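Local coordinates for membrane-fusion protein (Streptococcus pneumoniae, PDB 5XU0) that probably serves as the membrane-fusion component of a MacAB-like efflux pump, six copies assembling into a channel-like tube for export, at residues 48-62 with 126-140. The protein carries 2 engineered substitutions. Sequence-based numbering, arbitrary orientation.
Sequences SSEAQAAYDSASRAV and AAAQLSKAQSQLDAM. Engineered in segment 126-140: Met140 (natural residue Thr).
Ser59 turns its hydroxyl back onto its own helix, OG donating to Asp56 O at 2.6 Å and tilted 26° from the carbonyl plane, while its backbone N faces the methyl Leu130 CD1 of the partner helix. The same Asp56 O also takes the regular helical bond of Arg60 N, and is thus gripped twice. This is the antiparallel alpha-helical hairpin of a membrane-fusion protein, a two-stranded coiled coil projecting from the beta-sheet part of the chain, and no hydrogen bond crosses between 48-62 and 126-140. The axes of 49-62 and 126-138 run antiparallel, 159° between their directions, with a closest approach of 8.3 Å, a close spacing consistent with the alanines Ala51, Ala54, Ala58, Ala61, Ala126 and Ala133 at the interface. Ala133 CB lies 3.6 Å from Tyr55 CA, and Ala61 CB and Ala126 CB meet toward the hairpin tip.

The worked example of knobs-into-holes packing is Tyr55, set among Leu130, Ala133, Gln134 and Leu137. With CG anti to the backbone N (chi1 -175°), its ring lies alongside helix 126-138. Leu130 CD1 sits over one face, 4.3 Å from the ring centroid, in a CH-pi contact. At the ring edge Gln134 CG comes within 3.5 Å of Tyr55 CE1.

On the outer side of its helix, Arg60 NH2 forms a salt bridge with Asp125 OD1 of a second subunit, tying neighbouring hairpins together in the hexamer. Engineered Met140, a selenomethionine backbone-bonded to Tyr46 of strand 42-46, bends its CE to Ser48 CA. Leu137 divides its branches: CD2 lies against Tyr55 CB, while CD1 packs 3.5 Å from Ala51 CB.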
# COMPACT_ATOMS: atom_id res chain seq x y z
N SER B 48 -18.55 18.25 5.26
CA SER B 48 -18.12 18.69 6.58
C SER B 48 -19.01 18.16 7.71
O SER B 48 -19.00 18.75 8.80
CB SER B 48 -18.06 20.21 6.62
OG SER B 48 -19.19 20.78 5.98
N SER B 49 -19.75 17.08 7.49
CA SER B 49 -20.69 16.57 8.49
C SER B 49 -19.99 16.13 9.77
O SER B 49 -20.21 16.71 10.84
CB SER B 49 -21.50 15.41 7.91
OG SER B 49 -22.40 15.85 6.92
N GLU B 50 -19.15 15.09 9.67
CA GLU B 50 -18.47 14.57 10.85
C GLU B 50 -17.67 15.65 11.56
O GLU B 50 -17.63 15.70 12.79
CB GLU B 50 -17.55 13.41 10.46
CG GLU B 50 -18.27 12.20 9.88
CD GLU B 50 -17.31 11.07 9.55
OE1 GLU B 50 -17.75 10.06 8.96
OE2 GLU B 50 -16.11 11.19 9.89
N ALA B 51 -17.01 16.53 10.80
CA ALA B 51 -16.26 17.62 11.41
C ALA B 51 -17.19 18.54 12.18
O ALA B 51 -16.84 19.02 13.28
CB ALA B 51 -15.49 18.39 10.34
N GLN B 52 -18.38 18.81 11.64
CA GLN B 52 -19.39 19.59 12.36
C GLN B 52 -19.74 18.93 13.69
O GLN B 52 -19.64 19.55 14.75
CB GLN B 52 -20.65 19.75 11.51
CG GLN B 52 -20.63 20.88 10.51
CD GLN B 52 -21.97 21.05 9.82
OE1 GLN B 52 -23.01 21.11 10.48
NE2 GLN B 52 -21.95 21.09 8.50
N ALA B 53 -20.16 17.66 13.63
CA ALA B 53 -20.52 16.94 14.85
C ALA B 53 -19.39 16.98 15.87
O ALA B 53 -19.63 17.11 17.08
CB ALA B 53 -20.91 15.50 14.52
N ALA B 54 -18.15 16.87 15.39
CA ALA B 54 -16.99 16.97 16.28
C ALA B 54 -16.93 18.33 16.95
O ALA B 54 -16.69 18.43 18.16
CB ALA B 54 -15.71 16.68 15.50
N TYR B 55 -17.14 19.40 16.18
CA TYR B 55 -17.15 20.74 16.76
C TYR B 55 -18.22 20.86 17.84
O TYR B 55 -17.96 21.39 18.93
CB TYR B 55 -17.37 21.78 15.66
CG TYR B 55 -17.28 23.23 16.13
CD1 TYR B 55 -16.13 23.97 15.93
CD2 TYR B 55 -18.36 23.85 16.75
CE1 TYR B 55 -16.05 25.29 16.34
CE2 TYR B 55 -18.29 25.16 17.16
CZ TYR B 55 -17.13 25.88 16.96
OH TYR B 55 -17.06 27.19 17.38
N ASP B 56 -19.43 20.37 17.55
CA ASP B 56 -20.52 20.47 18.51
C ASP B 56 -20.20 19.71 19.79
O ASP B 56 -20.28 20.26 20.90
CB ASP B 56 -21.82 19.96 17.88
CG ASP B 56 -22.36 20.89 16.81
OD1 ASP B 56 -22.03 22.09 16.85
OD2 ASP B 56 -23.10 20.41 15.93
N SER B 57 -19.84 18.43 19.66
CA SER B 57 -19.51 17.62 20.83
C SER B 57 -18.37 18.24 21.63
O SER B 57 -18.32 18.11 22.86
CB SER B 57 -19.17 16.20 20.41
OG SER B 57 -18.36 15.54 21.38
N ALA B 58 -17.44 18.91 20.95
CA ALA B 58 -16.34 19.56 21.65
C ALA B 58 -16.82 20.77 22.45
O ALA B 58 -16.44 20.95 23.61
CB ALA B 58 -15.25 19.96 20.66
N SER B 59 -17.66 21.61 21.83
CA SER B 59 -18.22 22.74 22.56
C SER B 59 -19.03 22.26 23.77
O SER B 59 -18.96 22.87 24.84
CB SER B 59 -19.09 23.59 21.64
OG SER B 59 -19.85 22.78 20.76
N ARG B 60 -19.78 21.17 23.61
CA ARG B 60 -20.48 20.59 24.76
C ARG B 60 -19.50 20.05 25.79
O ARG B 60 -19.82 20.01 26.98
CB ARG B 60 -21.43 19.49 24.29
CG ARG B 60 -22.49 19.96 23.32
CD ARG B 60 -23.67 19.01 23.28
NE ARG B 60 -23.30 17.71 22.75
CZ ARG B 60 -23.27 17.42 21.45
NH1 ARG B 60 -23.60 18.35 20.56
NH2 ARG B 60 -22.93 16.20 21.05
N ALA B 61 -18.31 19.62 25.36
CA ALA B 61 -17.29 19.22 26.31
C ALA B 61 -16.83 20.41 27.15
O ALA B 61 -16.65 20.29 28.37
CB ALA B 61 -16.10 18.58 25.59
N VAL B 62 -16.65 21.58 26.51
CA VAL B 62 -16.28 22.77 27.28
C VAL B 62 -17.43 23.20 28.18
O VAL B 62 -17.21 23.69 29.30
CB VAL B 62 -15.84 23.90 26.33
CG1 VAL B 62 -15.06 24.95 27.11
CG2 VAL B 62 -15.01 23.34 25.19
N ALA B 126 -10.76 19.59 26.85
CA ALA B 126 -11.93 19.98 26.06
C ALA B 126 -11.60 21.13 25.12
O ALA B 126 -12.08 21.16 23.98
CB ALA B 126 -13.08 20.36 26.99
N ALA B 127 -10.78 22.08 25.57
CA ALA B 127 -10.37 23.18 24.70
C ALA B 127 -9.54 22.67 23.53
O ALA B 127 -9.80 23.01 22.37
CB ALA B 127 -9.60 24.22 25.50
N ALA B 128 -8.53 21.84 23.82
CA ALA B 128 -7.69 21.29 22.76
C ALA B 128 -8.53 20.51 21.75
O ALA B 128 -8.37 20.67 20.54
CB ALA B 128 -6.60 20.41 23.36
N GLN B 129 -9.43 19.66 22.25
CA GLN B 129 -10.33 18.93 21.36
C GLN B 129 -11.15 19.89 20.50
O GLN B 129 -11.33 19.66 19.30
CB GLN B 129 -11.25 18.03 22.19
CG GLN B 129 -12.46 17.47 21.45
CD GLN B 129 -13.36 16.63 22.33
OE1 GLN B 129 -12.99 16.28 23.46
NE2 GLN B 129 -14.54 16.29 21.83
N LEU B 130 -11.62 20.99 21.10
CA LEU B 130 -12.41 21.97 20.36
C LEU B 130 -11.61 22.55 19.20
O LEU B 130 -12.07 22.55 18.06
CB LEU B 130 -12.89 23.08 21.29
CG LEU B 130 -13.60 24.23 20.58
CD1 LEU B 130 -15.00 23.81 20.13
CD2 LEU B 130 -13.65 25.47 21.45
N SER B 131 -10.40 23.06 19.48
CA SER B 131 -9.61 23.66 18.42
C SER B 131 -9.21 22.62 17.36
O SER B 131 -9.12 22.96 16.17
CB SER B 131 -8.37 24.34 18.99
OG SER B 131 -7.72 23.51 19.94
N LYS B 132 -8.98 21.37 17.77
CA LYS B 132 -8.79 20.30 16.79
C LYS B 132 -9.99 20.21 15.85
O LYS B 132 -9.82 20.06 14.64
CB LYS B 132 -8.57 18.97 17.50
CG LYS B 132 -8.00 17.87 16.61
CD LYS B 132 -8.62 16.52 16.93
CE LYS B 132 -7.77 15.38 16.39
NZ LYS B 132 -8.46 14.06 16.47
N ALA B 133 -11.20 20.33 16.40
CA ALA B 133 -12.39 20.34 15.56
C ALA B 133 -12.45 21.59 14.68
O ALA B 133 -12.96 21.53 13.56
CB ALA B 133 -13.64 20.23 16.42
N GLN B 134 -11.95 22.73 15.18
CA GLN B 134 -11.97 23.95 14.39
C GLN B 134 -11.07 23.83 13.16
O GLN B 134 -11.50 24.07 12.02
CB GLN B 134 -11.54 25.14 15.26
CG GLN B 134 -12.57 25.57 16.31
CD GLN B 134 -12.00 26.49 17.37
OE1 GLN B 134 -10.79 26.73 17.41
NE2 GLN B 134 -12.86 27.02 18.23
N SER B 135 -9.82 23.43 13.38
CA SER B 135 -8.87 23.32 12.28
C SER B 135 -9.22 22.16 11.35
O SER B 135 -8.97 22.24 10.14
CB SER B 135 -7.45 23.17 12.81
OG SER B 135 -7.35 22.05 13.68
N GLN B 136 -9.79 21.07 11.88
CA GLN B 136 -10.28 20.04 10.97
C GLN B 136 -11.49 20.54 10.19
O GLN B 136 -11.75 20.07 9.08
CB GLN B 136 -10.64 18.76 11.73
CG GLN B 136 -10.54 17.51 10.85
CD GLN B 136 -11.57 16.45 11.19
OE1 GLN B 136 -12.10 16.41 12.31
NE2 GLN B 136 -11.87 15.59 10.22
N LEU B 137 -12.23 21.49 10.75
CA LEU B 137 -13.39 22.03 10.06
C LEU B 137 -12.99 22.88 8.87
O LEU B 137 -13.50 22.70 7.76
CB LEU B 137 -14.25 22.83 11.03
CG LEU B 137 -15.73 22.97 10.68
CD1 LEU B 137 -16.23 21.78 9.89
CD2 LEU B 137 -16.46 23.07 11.96
N ASP B 138 -12.06 23.82 9.08
CA ASP B 138 -11.65 24.60 7.91
C ASP B 138 -10.75 23.81 6.97
O ASP B 138 -10.54 24.24 5.83
CB ASP B 138 -10.96 25.91 8.34
CG ASP B 138 -9.81 25.70 9.29
OD1 ASP B 138 -9.00 24.77 9.07
OD2 ASP B 138 -9.70 26.48 10.26
N ALA B 139 -10.24 22.66 7.39
CA ALA B 139 -9.48 21.78 6.50
C ALA B 139 -10.37 21.01 5.53
O ALA B 139 -9.86 20.12 4.83
CB ALA B 139 -8.63 20.80 7.32
N MSE B 140 -11.66 21.30 5.48
CA MSE B 140 -12.58 20.61 4.57
C MSE B 140 -12.84 21.47 3.34
O MSE B 140 -13.65 21.12 2.48
CB MSE B 140 -13.89 20.28 5.29
CG MSE B 140 -13.69 19.49 6.57
SE MSE B 140 -12.92 17.74 6.22
CE MSE B 140 -14.53 16.89 5.58